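Local coordinates for protein lovastatin nonaketide synthase mokA (Monascus pilosus, PDB 6AD3) that catalyses the iterative nine-step formation of the polyketide in monacolin K (lovastatin) biosynthesis, this chain being its condensation domain, at residues 256-261 with 401-406; 260-265 with 372-377; 323-328 with 392-397; 410-415 with 430-435. The protein carries 1 engineered substitution. All blocks are in the same frame, centred on the assembly; numbering follows the deposited sequence.

In the fold
All four interactions lie in the C-terminal half of the condensation domain, around its six-stranded mixed sheet. Helix 256-266 serves both interaction 1 and interaction 2, whose centres are about 8 Å apart and which share Ala260 and Tyr261; the hydrogen bond from Trp262 NE1 to His403 O joins them. Interaction 4 lies about 10 Å between centres from interaction 2, connected by Leu411 on Trp262 and Pro374 and by the Glu263-Arg414 salt bridge. Interaction 3 lies farther off, about 17 Å from interaction 2 and 24 Å from interaction 4 between centres. Along the chain, 1 and 2 start together, the segments of 3 alternate with those of 2, and 4 comes last; all four have side chains touching edge strand 371-377.

Interaction 1. Residues 256-261 with 401-406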
loop_
_atom_site.group_PDB
_atom_site.type_symbol
_atom_site.label_atom_id
_atom_site.label_comp_id
_atom_site.label_asym_id
_atom_site.label_seq_id
_atom_site.Cartn_x
_atom_site.Cartn_y
_atom_site.Cartn_z
ATOM N N ASP A 256 -5.262 17.530 16.910
ATOM C CA ASP A 256 -6.531 17.347 17.618
ATOM C C ASP A 256 -7.724 17.654 16.735
ATOM O O ASP A 256 -8.720 16.946 16.797
ATOM C CB ASP A 256 -6.584 18.189 18.900
ATOM C CG ASP A 256 -5.792 17.564 20.043
ATOM O OD1 ASP A 256 -5.294 16.427 19.893
ATOM O OD2 ASP A 256 -5.644 18.230 21.090
ATOM N N ALA A 257 -7.622 18.675 15.883
ATOM C CA ALA A 257 -8.744 19.024 14.988
ATOM C C ALA A 257 -8.976 17.947 13.914
ATOM O O ALA A 257 -10.137 17.615 13.571
ATOM C CB ALA A 257 -8.510 20.372 14.342
ATOM N N ASP A 258 -7.887 17.335 13.453
ATOM C CA ASP A 258 -7.986 16.241 12.483
ATOM C C ASP A 258 -8.589 15.009 13.109
ATOM O O ASP A 258 -9.501 14.366 12.535
ATOM C CB ASP A 258 -6.617 15.929 11.879
ATOM C CG ASP A 258 -6.053 17.082 11.066
ATOM O OD1 ASP A 258 -6.822 17.882 10.526
ATOM O OD2 ASP A 258 -4.817 17.222 11.019
ATOM N N LEU A 259 -8.159 14.710 14.324
ATOM C CA LEU A 259 -8.735 13.621 15.081
ATOM C C LEU A 259 -10.231 13.799 15.339
ATOM O O LEU A 259 -11.002 12.868 15.147
ATOM C CB LEU A 259 -7.981 13.439 16.396
ATOM C CG LEU A 259 -6.639 12.727 16.256
ATOM C CD1 LEU A 259 -5.862 12.880 17.556
ATOM C CD2 LEU A 259 -6.800 11.271 15.871
ATOM N N ALA A 260 -10.656 15.020 15.639
ATOM C CA ALA A 260 -12.070 15.275 15.901
ATOM C C ALA A 260 -12.883 15.113 14.623
ATOM O O ALA A 260 -14.005 14.616 14.659
ATOM C CB ALA A 260 -12.278 16.682 16.490
ATOM N N TYR A 261 -12.299 15.485 13.493
ATOM C CA TYR A 261 -12.954 15.299 12.200
ATOM C C TYR A 261 -13.231 13.833 11.943
ATOM O O TYR A 261 -14.358 13.446 11.643
ATOM C CB TYR A 261 -12.085 15.850 11.078
ATOM C CG TYR A 261 -12.582 15.527 9.706
ATOM C CD1 TYR A 261 -13.558 16.301 9.110
ATOM C CD2 TYR A 261 -12.073 14.447 8.988
ATOM C CE1 TYR A 261 -13.973 16.056 7.819
ATOM C CE2 TYR A 261 -12.509 14.172 7.696
ATOM C CZ TYR A 261 -13.492 14.954 7.136
ATOM O OH TYR A 261 -13.925 14.716 5.845
ATOM N N MET A 401 -8.587 15.227 2.575
ATOM C CA MET A 401 -7.188 15.584 2.360
ATOM C C MET A 401 -6.776 16.801 3.186
ATOM O O MET A 401 -5.591 16.960 3.518
ATOM C CB MET A 401 -6.917 15.842 0.870
ATOM C CG MET A 401 -6.976 14.588 0.024
ATOM S SD MET A 401 -5.882 13.284 0.611
ATOM C CE MET A 401 -4.294 14.019 0.336
ATOM N N GLN A 402 -7.748 17.528 3.708
ATOM C CA GLN A 402 -7.452 18.550 4.692
ATOM C C GLN A 402 -7.095 17.984 6.066
ATOM O O GLN A 402 -6.743 18.732 6.969
ATOM C CB GLN A 402 -8.635 19.512 4.801
ATOM C CG GLN A 402 -8.873 20.281 3.522
ATOM C CD GLN A 402 -10.154 21.067 3.568
ATOM O OE1 GLN A 402 -11.059 20.746 4.331
ATOM N NE2 GLN A 402 -10.239 22.111 2.757
ATOM N N HIS A 403 -7.363 16.698 6.276
ATOM C CA HIS A 403 -7.185 16.103 7.585
ATOM C C HIS A 403 -6.408 14.820 7.403
ATOM O O HIS A 403 -6.640 13.862 8.106
ATOM C CB HIS A 403 -8.542 15.774 8.230
ATOM C CG HIS A 403 -9.462 16.954 8.321
ATOM N ND1 HIS A 403 -9.216 18.011 9.163
ATOM C CD2 HIS A 403 -10.571 17.281 7.621
ATOM C CE1 HIS A 403 -10.157 18.925 9.010
ATOM N NE2 HIS A 403 -11.014 18.491 8.106
ATOM N N ALA A 404 -5.481 14.817 6.467
ATOM C CA ALA A 404 -4.820 13.564 6.072
ATOM C C ALA A 404 -3.650 13.121 6.977
ATOM O O ALA A 404 -3.120 12.050 6.772
ATOM C CB ALA A 404 -4.320 13.662 4.640
ATOM N N ARG A 405 -3.194 13.990 7.879
ATOM C CA ARG A 405 -1.941 13.755 8.608
ATOM C C ARG A 405 -2.058 12.761 9.767
ATOM O O ARG A 405 -1.058 12.357 10.346
ATOM C CB ARG A 405 -1.405 15.057 9.156
ATOM C CG ARG A 405 -0.924 16.031 8.104
ATOM C CD ARG A 405 -0.457 17.321 8.779
ATOM N NE ARG A 405 -0.676 18.511 7.959
ATOM C CZ ARG A 405 0.213 18.993 7.097
ATOM N NH1 ARG A 405 1.373 18.370 6.914
ATOM N NH2 ARG A 405 -0.059 20.093 6.411
ATOM N N VAL A 406 -3.257 12.319 10.086
ATOM C CA VAL A 406 -3.426 11.410 11.178
ATOM C C VAL A 406 -3.132 9.955 10.772
ATOM O O VAL A 406 -3.856 9.391 9.952
ATOM C CB VAL A 406 -4.843 11.483 11.737
ATOM C CG1 VAL A 406 -4.976 10.560 12.926
ATOM C CG2 VAL A 406 -5.150 12.896 12.145
#
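His403 and Tyr261 form an offset stack, their ring centroids 4.0 Å apart and their planes 23° from parallel. The overlap is lopsided: His403 CD2 lies over the middle of the phenol ring, 3.4 Å from Tyr261 CG, whereas the imidazole face receives Tyr261 CG toward its rim and Tyr261 CB above its centre, a CH-pi contact. Because Tyr261 CG stands anti to the backbone N (chi1 172°), the phenol extends from the helix across the imidazole.

Asp258, one helical turn earlier, meets the same ring at its edge. His403 ND1 donates to Asp258 OD1 over 2.8 Å with an N-H...O angle of 162°; the acceptor lies nearly in the imidazole plane, while the donor reaches the anti side of the carboxylate, somewhat out of its plane. Stack and bond together fix the rotation of the imidazole. Val406 adds an apolar border, with CG2 3.4 Å from Asp258 CB and CG1 3.5 Å from Leu259 CD2.

The polar end of Tyr261 is bonded to Glu399 of helix 386-401. The contact thus fastens the connection between helices 386-401 and 408-414 onto helix 256-266, with Leu259 also touching Val410 and Arg414 of helix 408-414.

Interaction 2. Residues 260-265 with 372-377; sequences AYWESM and LLPLRF
The Trp262 indole lies between Pro374 CD on one face and Tyr261 CD2 on the other, with Leu375 CD1 at its edge, near the ring plane. This packs helix 256-266 against edge strand 371-377 of the six-stranded mixed sheet in the C-terminal half of the condensation domain; the segment axes run 38° apart and approach to 9.6 Å. The Pro374 contact is a CH-pi interaction, CD standing 3.9 Å from the centroid of the six-membered ring of Trp262. Leu373 CB comes obliquely to Trp262 CH2, at 4.0 Å. On the pyrrole side, Trp262 NE1 donates to His403 O, which holds the indole at its other end.

Pro374 is the centre of an inverse gamma turn, a local kink in the strand beside the indole. Its carbonyl oxygen approaches Trp262 CZ3 to 3.3 Å and also accepts from His266 NE2.

The second flat group is the Arg376 guanidinium. The side chain of Arg376, extended from CG to NE, runs past Met265 in the opposite direction, and NH1 donates within the guanidinium plane to a lone pair of Met265 O, 3.1 Å away at an N-H...O angle of 155°. Asp347 forms a salt bridge with Arg376 NH2. Met265 is straight until its bend at chi3 (-71°), and its SD rests 3.5 Å from Pro374 O and takes a weak, 3.6 Å hydrogen bond from Arg376 N.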
loop_
_atom_site.group_PDB
_atom_site.type_symbol
_atom_site.label_atom_id
_atom_site.label_comp_id
_atom_site.label_asym_id
_atom_site.label_seq_id
_atom_site.Cartn_x
_atom_site.Cartn_y
_atom_site.Cartn_z
ATOM N N ALA A 260 -10.656 15.020 15.639
ATOM C CA ALA A 260 -12.070 15.275 15.901
ATOM C C ALA A 260 -12.883 15.113 14.623
ATOM O O ALA A 260 -14.005 14.616 14.659
ATOM C CB ALA A 260 -12.278 16.682 16.490
ATOM N N TYR A 261 -12.299 15.485 13.493
ATOM C CA TYR A 261 -12.954 15.299 12.200
ATOM C C TYR A 261 -13.231 13.833 11.943
ATOM O O TYR A 261 -14.358 13.446 11.643
ATOM C CB TYR A 261 -12.085 15.850 11.078
ATOM C CG TYR A 261 -12.582 15.527 9.706
ATOM C CD1 TYR A 261 -13.558 16.301 9.110
ATOM C CD2 TYR A 261 -12.073 14.447 8.988
ATOM C CE1 TYR A 261 -13.973 16.056 7.819
ATOM C CE2 TYR A 261 -12.509 14.172 7.696
ATOM C CZ TYR A 261 -13.492 14.954 7.136
ATOM O OH TYR A 261 -13.925 14.716 5.845
ATOM N N TRP A 262 -12.213 13.000 12.097
ATOM C CA TRP A 262 -12.410 11.568 11.862
ATOM C C TRP A 262 -13.258 10.906 12.932
ATOM O O TRP A 262 -14.078 10.044 12.629
ATOM C CB TRP A 262 -11.069 10.850 11.705
ATOM C CG TRP A 262 -10.303 11.298 10.521
ATOM C CD1 TRP A 262 -9.192 12.040 10.526
ATOM C CD2 TRP A 262 -10.597 11.023 9.144
ATOM N NE1 TRP A 262 -8.762 12.261 9.232
ATOM C CE2 TRP A 262 -9.630 11.670 8.377
ATOM C CE3 TRP A 262 -11.658 10.379 8.483
ATOM C CZ2 TRP A 262 -9.649 11.664 6.975
ATOM C CZ3 TRP A 262 -11.655 10.340 7.106
ATOM C CH2 TRP A 262 -10.633 10.951 6.364
ATOM N N GLU A 263 -13.130 11.356 14.182
ATOM C CA GLU A 263 -13.899 10.772 15.260
ATOM C C GLU A 263 -15.375 11.081 15.081
ATOM O O GLU A 263 -16.233 10.249 15.321
ATOM C CB GLU A 263 -13.420 11.310 16.611
ATOM C CG GLU A 263 -12.143 10.640 17.088
ATOM C CD GLU A 263 -11.749 11.095 18.484
ATOM O OE1 GLU A 263 -12.590 10.994 19.410
ATOM O OE2 GLU A 263 -10.606 11.532 18.646
ATOM N N SER A 264 -15.671 12.297 14.691
ATOM C CA SER A 264 -17.071 12.671 14.502
ATOM C C SER A 264 -17.670 11.912 13.308
ATOM O O SER A 264 -18.788 11.373 13.387
ATOM C CB SER A 264 -17.197 14.176 14.305
ATOM O OG SER A 264 -18.478 14.459 13.782
ATOM N N MET A 265 -16.891 11.767 12.226
ATOM C CA MET A 265 -17.352 11.024 11.057
ATOM C C MET A 265 -17.799 9.619 11.442
ATOM O O MET A 265 -18.790 9.094 10.904
ATOM C CB MET A 265 -16.228 10.930 10.017
ATOM C CG MET A 265 -16.609 10.141 8.782
ATOM S SD MET A 265 -15.221 9.963 7.638
ATOM C CE MET A 265 -15.044 11.637 6.997
ATOM N N LEU A 372 -3.681 5.282 5.615
ATOM C CA LEU A 372 -5.014 5.014 5.115
ATOM C C LEU A 372 -5.975 6.019 5.746
ATOM O O LEU A 372 -5.821 6.363 6.897
ATOM C CB LEU A 372 -5.441 3.630 5.541
ATOM C CG LEU A 372 -4.719 2.484 4.862
ATOM C CD1 LEU A 372 -4.946 1.197 5.617
ATOM C CD2 LEU A 372 -5.159 2.379 3.434
ATOM N N LEU A 373 -6.848 6.592 4.912
ATOM C CA LEU A 373 -7.857 7.566 5.361
ATOM C C LEU A 373 -9.230 6.913 5.292
ATOM O O LEU A 373 -9.648 6.465 4.234
ATOM C CB LEU A 373 -7.826 8.778 4.462
ATOM C CG LEU A 373 -6.457 9.459 4.284
ATOM C CD1 LEU A 373 -6.548 10.617 3.300
ATOM C CD2 LEU A 373 -5.957 9.940 5.618
ATOM N N PRO A 374 -9.947 6.858 6.432
ATOM C CA PRO A 374 -11.128 6.012 6.452
ATOM C C PRO A 374 -12.374 6.769 6.043
ATOM O O PRO A 374 -13.056 7.351 6.889
ATOM C CB PRO A 374 -11.204 5.561 7.920
ATOM C CG PRO A 374 -10.594 6.667 8.675
ATOM C CD PRO A 374 -9.534 7.247 7.792
ATOM N N LEU A 375 -12.656 6.804 4.751
ATOM C CA LEU A 375 -13.792 7.568 4.261
ATOM C C LEU A 375 -15.092 6.802 4.574
ATOM O O LEU A 375 -15.293 5.712 4.096
ATOM C CB LEU A 375 -13.703 7.751 2.741
ATOM C CG LEU A 375 -12.855 8.828 2.087
ATOM C CD1 LEU A 375 -11.761 9.387 2.953
ATOM C CD2 LEU A 375 -12.342 8.300 0.750
ATOM N N ARG A 376 -16.071 7.486 5.167
ATOM C CA ARG A 376 -17.340 6.850 5.416
ATOM C C ARG A 376 -18.320 7.290 4.327
ATOM O O ARG A 376 -18.531 8.523 4.107
ATOM C CB ARG A 376 -17.869 7.288 6.772
ATOM C CG ARG A 376 -19.190 6.658 7.134
ATOM C CD ARG A 376 -19.527 6.857 8.601
ATOM N NE ARG A 376 -20.670 6.006 8.992
ATOM C CZ ARG A 376 -21.086 5.860 10.251
ATOM N NH1 ARG A 376 -20.501 6.548 11.227
ATOM N NH2 ARG A 376 -21.990 4.940 10.558
ATOM N N PHE A 377 -18.923 6.328 3.647
ATOM C CA PHE A 377 -19.930 6.633 2.637
ATOM C C PHE A 377 -21.299 6.244 3.213
ATOM O O PHE A 377 -21.645 5.063 3.254
ATOM C CB PHE A 377 -19.680 5.819 1.353
ATOM C CG PHE A 377 -18.547 6.315 0.529
ATOM C CD1 PHE A 377 -17.230 6.023 0.887
ATOM C CD2 PHE A 377 -18.781 6.999 -0.688
ATOM C CE1 PHE A 377 -16.193 6.478 0.126
ATOM C CE2 PHE A 377 -17.712 7.432 -1.466
ATOM C CZ PHE A 377 -16.416 7.153 -1.056
#

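Interaction 3. Residues 323-328 with 392-397; sequences HKATPM and ATKDKV
A Schellman motif at Lys324 ends helix 310-322, and Thr326 is the N-cap of helix 327-343; the tight link between these helices packs on helix 386-401. Positive phi at Lys324 (63°) and two bonds back into the last turn identify the first, and the Thr326 side chain caps a backbone N of the following helix.

Lys394 faces this link from helix 386-401. Its CG starts anti to the backbone N, and bends at chi2 (-105°) and chi3 (-60°) lay the methylenes alongside the backbone. Lys394 CG is 4.1 Å from Ala325 CA and 4.2 Å from Ala325 CB, while Lys394 CE comes within 3.6 Å of Lys324 O. One turn further along helix 386-401, Val397 CG1 meets Met328 CE at 4.1 Å, the two side chains crossing at a slant. Beyond the segments, Val397 packs on Leu332, and Met328 reaches Phe437 and Tyr439 of strand 435-440.

The ammonium group of Lys394 turns to its own helix: NZ forms a salt bridge with Asp395 OD1 at 2.9 Å, on the syn side of the carboxylate. Contact between the segments rests on van der Waals packing of the lysine's alkyl chain and of Met328 on Val397, perhaps with a slight electrostatic pull between Lys324 O and the CE carbon beside the charge.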
loop_
_atom_site.group_PDB
_atom_site.type_symbol
_atom_site.label_atom_id
_atom_site.label_comp_id
_atom_site.label_asym_id
_atom_site.label_seq_id
_atom_site.Cartn_x
_atom_site.Cartn_y
_atom_site.Cartn_z
ATOM N N HIS A 323 -16.264 17.142 -15.192
ATOM C CA HIS A 323 -16.858 17.310 -13.868
ATOM C C HIS A 323 -15.970 17.993 -12.853
ATOM O O HIS A 323 -16.313 18.014 -11.659
ATOM C CB HIS A 323 -17.314 15.959 -13.312
ATOM C CG HIS A 323 -18.449 15.347 -14.076
ATOM N ND1 HIS A 323 -18.281 14.720 -15.291
ATOM C CD2 HIS A 323 -19.768 15.246 -13.785
ATOM C CE1 HIS A 323 -19.448 14.281 -15.727
ATOM N NE2 HIS A 323 -20.369 14.616 -14.844
ATOM N N LYS A 324 -14.801 18.464 -13.289
ATOM C CA LYS A 324 -13.822 19.115 -12.417
ATOM C C LYS A 324 -13.308 18.168 -11.351
ATOM O O LYS A 324 -13.071 18.563 -10.208
ATOM C CB LYS A 324 -14.439 20.370 -11.756
ATOM C CG LYS A 324 -14.806 21.463 -12.757
ATOM C CD LYS A 324 -14.968 22.806 -12.060
ATOM C CE LYS A 324 -15.823 23.767 -12.867
ATOM N NZ LYS A 324 -15.085 24.264 -14.063
ATOM N N ALA A 325 -13.239 16.895 -11.708
ATOM C CA ALA A 325 -12.748 15.842 -10.817
ATOM C C ALA A 325 -11.492 15.192 -11.411
ATOM O O ALA A 325 -11.043 15.523 -12.528
ATOM C CB ALA A 325 -13.837 14.806 -10.624
ATOM N N THR A 326 -10.858 14.332 -10.646
ATOM C CA THR A 326 -9.692 13.610 -11.143
ATOM C C THR A 326 -10.081 12.173 -11.507
ATOM O O THR A 326 -11.019 11.634 -10.964
ATOM C CB THR A 326 -8.593 13.528 -10.072
ATOM O OG1 THR A 326 -9.065 12.736 -8.988
ATOM C CG2 THR A 326 -8.219 14.921 -9.543
ATOM N N PRO A 327 -9.282 11.518 -12.361
ATOM C CA PRO A 327 -9.545 10.109 -12.651
ATOM C C PRO A 327 -9.566 9.270 -11.359
ATOM O O PRO A 327 -10.402 8.402 -11.216
ATOM C CB PRO A 327 -8.357 9.718 -13.540
ATOM C CG PRO A 327 -8.096 10.992 -14.317
ATOM C CD PRO A 327 -8.301 12.103 -13.296
ATOM N N MET A 328 -8.665 9.541 -10.430
ATOM C CA MET A 328 -8.694 8.809 -9.150
ATOM C C MET A 328 -10.064 8.839 -8.511
ATOM O O MET A 328 -10.587 7.801 -8.092
ATOM C CB MET A 328 -7.685 9.364 -8.152
ATOM C CG MET A 328 -7.613 8.511 -6.874
ATOM S SD MET A 328 -8.827 8.973 -5.598
ATOM C CE MET A 328 -7.873 10.153 -4.645
ATOM N N ALA A 392 -19.686 14.635 -5.790
ATOM C CA ALA A 392 -19.784 14.520 -4.321
ATOM C C ALA A 392 -18.584 13.757 -3.764
ATOM O O ALA A 392 -18.057 14.081 -2.703
ATOM C CB ALA A 392 -21.074 13.850 -3.911
ATOM N N THR A 393 -18.117 12.785 -4.520
ATOM C CA THR A 393 -16.960 11.995 -4.099
ATOM C C THR A 393 -15.687 12.841 -4.180
ATOM O O THR A 393 -14.863 12.824 -3.260
ATOM C CB THR A 393 -16.833 10.719 -4.945
ATOM O OG1 THR A 393 -17.978 9.887 -4.698
ATOM C CG2 THR A 393 -15.558 9.916 -4.551
ATOM N N LYS A 394 -15.562 13.645 -5.228
ATOM C CA LYS A 394 -14.524 14.644 -5.291
ATOM C C LYS A 394 -14.492 15.549 -4.031
ATOM O O LYS A 394 -13.430 15.799 -3.474
ATOM C CB LYS A 394 -14.694 15.471 -6.557
ATOM C CG LYS A 394 -13.601 16.484 -6.834
ATOM C CD LYS A 394 -14.035 17.900 -6.542
ATOM C CE LYS A 394 -15.229 18.339 -7.369
ATOM N NZ LYS A 394 -15.848 19.566 -6.780
ATOM N N ASP A 395 -15.636 16.072 -3.619
ATOM C CA ASP A 395 -15.681 16.949 -2.431
ATOM C C ASP A 395 -15.301 16.187 -1.144
ATOM O O ASP A 395 -14.586 16.703 -0.283
ATOM C CB ASP A 395 -17.080 17.562 -2.276
ATOM C CG ASP A 395 -17.420 18.527 -3.393
ATOM O OD1 ASP A 395 -16.495 19.074 -4.019
ATOM O OD2 ASP A 395 -18.617 18.679 -3.698
ATOM N N LYS A 396 -15.697 14.924 -1.079
ATOM C CA LYS A 396 -15.425 14.067 0.098
ATOM C C LYS A 396 -13.919 13.831 0.227
ATOM O O LYS A 396 -13.348 13.872 1.325
ATOM C CB LYS A 396 -16.168 12.735 -0.065
ATOM C CG LYS A 396 -15.948 11.724 1.055
ATOM C CD LYS A 396 -16.941 10.542 0.977
ATOM C CE LYS A 396 -18.293 10.933 1.547
ATOM N NZ LYS A 396 -18.759 10.080 2.632
ATOM N N VAL A 397 -13.270 13.588 -0.899
ATOM C CA VAL A 397 -11.829 13.373 -0.920
ATOM C C VAL A 397 -11.050 14.647 -0.606
ATOM O O VAL A 397 -10.153 14.657 0.249
ATOM C CB VAL A 397 -11.387 12.851 -2.291
ATOM C CG1 VAL A 397 -9.886 12.919 -2.437
ATOM C CG2 VAL A 397 -11.910 11.441 -2.524
#

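Interaction 4. Residues 410-415 with 430-435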
loop_
_atom_site.group_PDB
_atom_site.type_symbol
_atom_site.label_atom_id
_atom_site.label_comp_id
_atom_site.label_asym_id
_atom_site.label_seq_id
_atom_site.Cartn_x
_atom_site.Cartn_y
_atom_site.Cartn_z
ATOM N N VAL A 410 -3.477 5.522 15.077
ATOM C CA VAL A 410 -3.830 6.349 16.239
ATOM C C VAL A 410 -5.309 6.657 16.325
ATOM O O VAL A 410 -5.887 6.571 17.420
ATOM C CB VAL A 410 -2.913 7.564 16.566
ATOM C CG1 VAL A 410 -1.752 7.748 15.658
ATOM C CG2 VAL A 410 -3.681 8.840 16.914
ATOM N N LEU A 411 -5.975 6.770 15.182
ATOM C CA LEU A 411 -7.462 6.853 15.177
ATOM C C LEU A 411 -8.090 5.590 15.721
ATOM O O LEU A 411 -9.005 5.624 16.562
ATOM C CB LEU A 411 -7.980 7.109 13.775
ATOM C CG LEU A 411 -9.480 7.300 13.686
ATOM C CD1 LEU A 411 -9.928 8.528 14.468
ATOM C CD2 LEU A 411 -9.942 7.393 12.246
ATOM N N LEU A 412 -7.680 4.459 15.192
ATOM C CA LEU A 412 -8.223 3.208 15.649
ATOM C C LEU A 412 -8.136 3.064 17.181
ATOM O O LEU A 412 -9.096 2.619 17.830
ATOM C CB LEU A 412 -7.472 2.062 14.993
ATOM C CG LEU A 412 -8.086 1.376 13.786
ATOM C CD1 LEU A 412 -9.234 2.018 13.084
ATOM C CD2 LEU A 412 -7.066 0.777 12.851
ATOM N N GLU A 413 -6.983 3.410 17.738
ATOM C CA GLU A 413 -6.771 3.304 19.181
ATOM C C GLU A 413 -7.692 4.239 19.921
ATOM O O GLU A 413 -8.360 3.841 20.887
ATOM C CB GLU A 413 -5.335 3.623 19.554
ATOM C CG GLU A 413 -5.136 3.716 21.068
ATOM C CD GLU A 413 -3.680 3.624 21.469
ATOM O OE1 GLU A 413 -3.353 2.829 22.382
ATOM O OE2 GLU A 413 -2.853 4.310 20.843
ATOM N N ARG A 414 -7.791 5.462 19.436
ATOM C CA ARG A 414 -8.696 6.427 20.029
ATOM C C ARG A 414 -10.130 5.992 20.028
ATOM O O ARG A 414 -10.848 6.267 20.987
ATOM C CB ARG A 414 -8.562 7.768 19.379
ATOM C CG ARG A 414 -7.252 8.412 19.738
ATOM C CD ARG A 414 -7.140 9.771 19.124
ATOM N NE ARG A 414 -8.213 10.626 19.581
ATOM C CZ ARG A 414 -8.093 11.485 20.569
ATOM N NH1 ARG A 414 -6.921 11.625 21.196
ATOM N NH2 ARG A 414 -9.108 12.270 20.860
ATOM N N LEU A 415 -10.544 5.282 18.980
ATOM C CA LEU A 415 -11.905 4.829 18.844
ATOM C C LEU A 415 -12.170 3.529 19.627
ATOM O O LEU A 415 -13.271 3.019 19.616
ATOM C CB LEU A 415 -12.226 4.661 17.347
ATOM C CG LEU A 415 -12.367 5.948 16.520
ATOM C CD1 LEU A 415 -12.563 5.654 15.055
ATOM C CD2 LEU A 415 -13.535 6.779 17.041
ATOM N N ALA A 430 -11.501 -6.510 9.600
ATOM C CA ALA A 430 -10.674 -5.392 9.988
ATOM C C ALA A 430 -11.475 -4.381 10.794
ATOM O O ALA A 430 -12.639 -4.180 10.538
ATOM C CB ALA A 430 -10.100 -4.744 8.769
ATOM N N PRO A 431 -10.810 -3.675 11.735
ATOM C CA PRO A 431 -11.494 -2.565 12.433
ATOM C C PRO A 431 -11.857 -1.417 11.537
ATOM O O PRO A 431 -11.053 -1.020 10.684
ATOM C CB PRO A 431 -10.485 -2.088 13.453
ATOM C CG PRO A 431 -9.186 -2.717 13.119
ATOM C CD PRO A 431 -9.409 -3.830 12.134
ATOM N N LEU A 432 -13.077 -0.915 11.721
ATOM C CA LEU A 432 -13.546 0.390 11.166
ATOM C C LEU A 432 -13.892 0.375 9.688
ATOM O O LEU A 432 -14.933 0.869 9.279
ATOM C CB LEU A 432 -12.561 1.530 11.438
ATOM C CG LEU A 432 -13.128 2.919 11.248
ATOM C CD1 LEU A 432 -14.233 3.204 12.264
ATOM C CD2 LEU A 432 -12.049 3.952 11.303
ATOM N N PHE A 433 -12.999 -0.150 8.866
ATOM C CA PHE A 433 -13.309 -0.301 7.449
ATOM C C PHE A 433 -12.791 -1.627 6.947
ATOM O O PHE A 433 -11.757 -2.099 7.429
ATOM C CB PHE A 433 -12.720 0.857 6.610
ATOM C CG PHE A 433 -11.251 1.128 6.854
ATOM C CD1 PHE A 433 -10.835 1.860 7.968
ATOM C CD2 PHE A 433 -10.262 0.630 5.990
ATOM C CE1 PHE A 433 -9.492 2.101 8.203
ATOM C CE2 PHE A 433 -8.930 0.854 6.246
ATOM C CZ PHE A 433 -8.534 1.591 7.351
ATOM N N GLN A 434 -13.487 -2.200 5.952
ATOM C CA GLN A 434 -13.163 -3.551 5.472
ATOM C C GLN A 434 -12.846 -3.555 3.974
ATOM O O GLN A 434 -12.523 -4.587 3.418
ATOM C CB GLN A 434 -14.312 -4.525 5.748
ATOM C CG GLN A 434 -14.587 -4.707 7.241
ATOM C CD GLN A 434 -15.364 -3.568 7.881
ATOM O OE1 GLN A 434 -16.387 -3.089 7.361
ATOM N NE2 GLN A 434 -14.885 -3.126 9.033
ATOM N N ALA A 435 -12.891 -2.385 3.372
ATOM C CA ALA A 435 -12.505 -2.181 1.988
ATOM C C ALA A 435 -11.416 -1.108 1.910
ATOM O O ALA A 435 -11.488 -0.073 2.589
ATOM C CB ALA A 435 -13.709 -1.707 1.186
#
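Segment 410-415, on helix 408-414 and its end, faces a loop that reverses sharply at Leu432, where phi 77° and psi -50°, with Phe433 N bonded to Pro431 O at 2.8 Å, define a classic gamma turn. The loop leads into strand 435-440 of the six-stranded mixed sheet of the condensation domain, so the contact joins that helix to the entrance of an inner strand.

The turn points Leu432 at the helix. Its CG stands anti to the backbone N (chi1 -164°), and its side chain meets three leucines, Leu411, Leu412 and Leu415. Leu412 CD1 comes in at a slant to Leu432 CB, at 3.7 Å. Leu432 CD2 meets Leu411 CD2 at 4.1 Å, and Leu432 CD1 meets Leu415 CD1 at the same separation of 4.1 Å, each of these pairs crossing roughly at right angles. The other branch of Leu412 serves the preceding residue: its CD2 touches Pro431 CG on the pyrrolidine ring, 4.1 Å away. Every one of these contacts is apolar, and most of the residues involved are buried.

Leu412 also touches Tyr84 of helix 80-91, while Leu411 and Leu432 both pack on Pro374 of strand 371-377. Behind the turn, the loop bonds to itself: Gln434 NE2 donates almost straight to Ala430 O at 2.9 Å, with the acceptor in the amide plane.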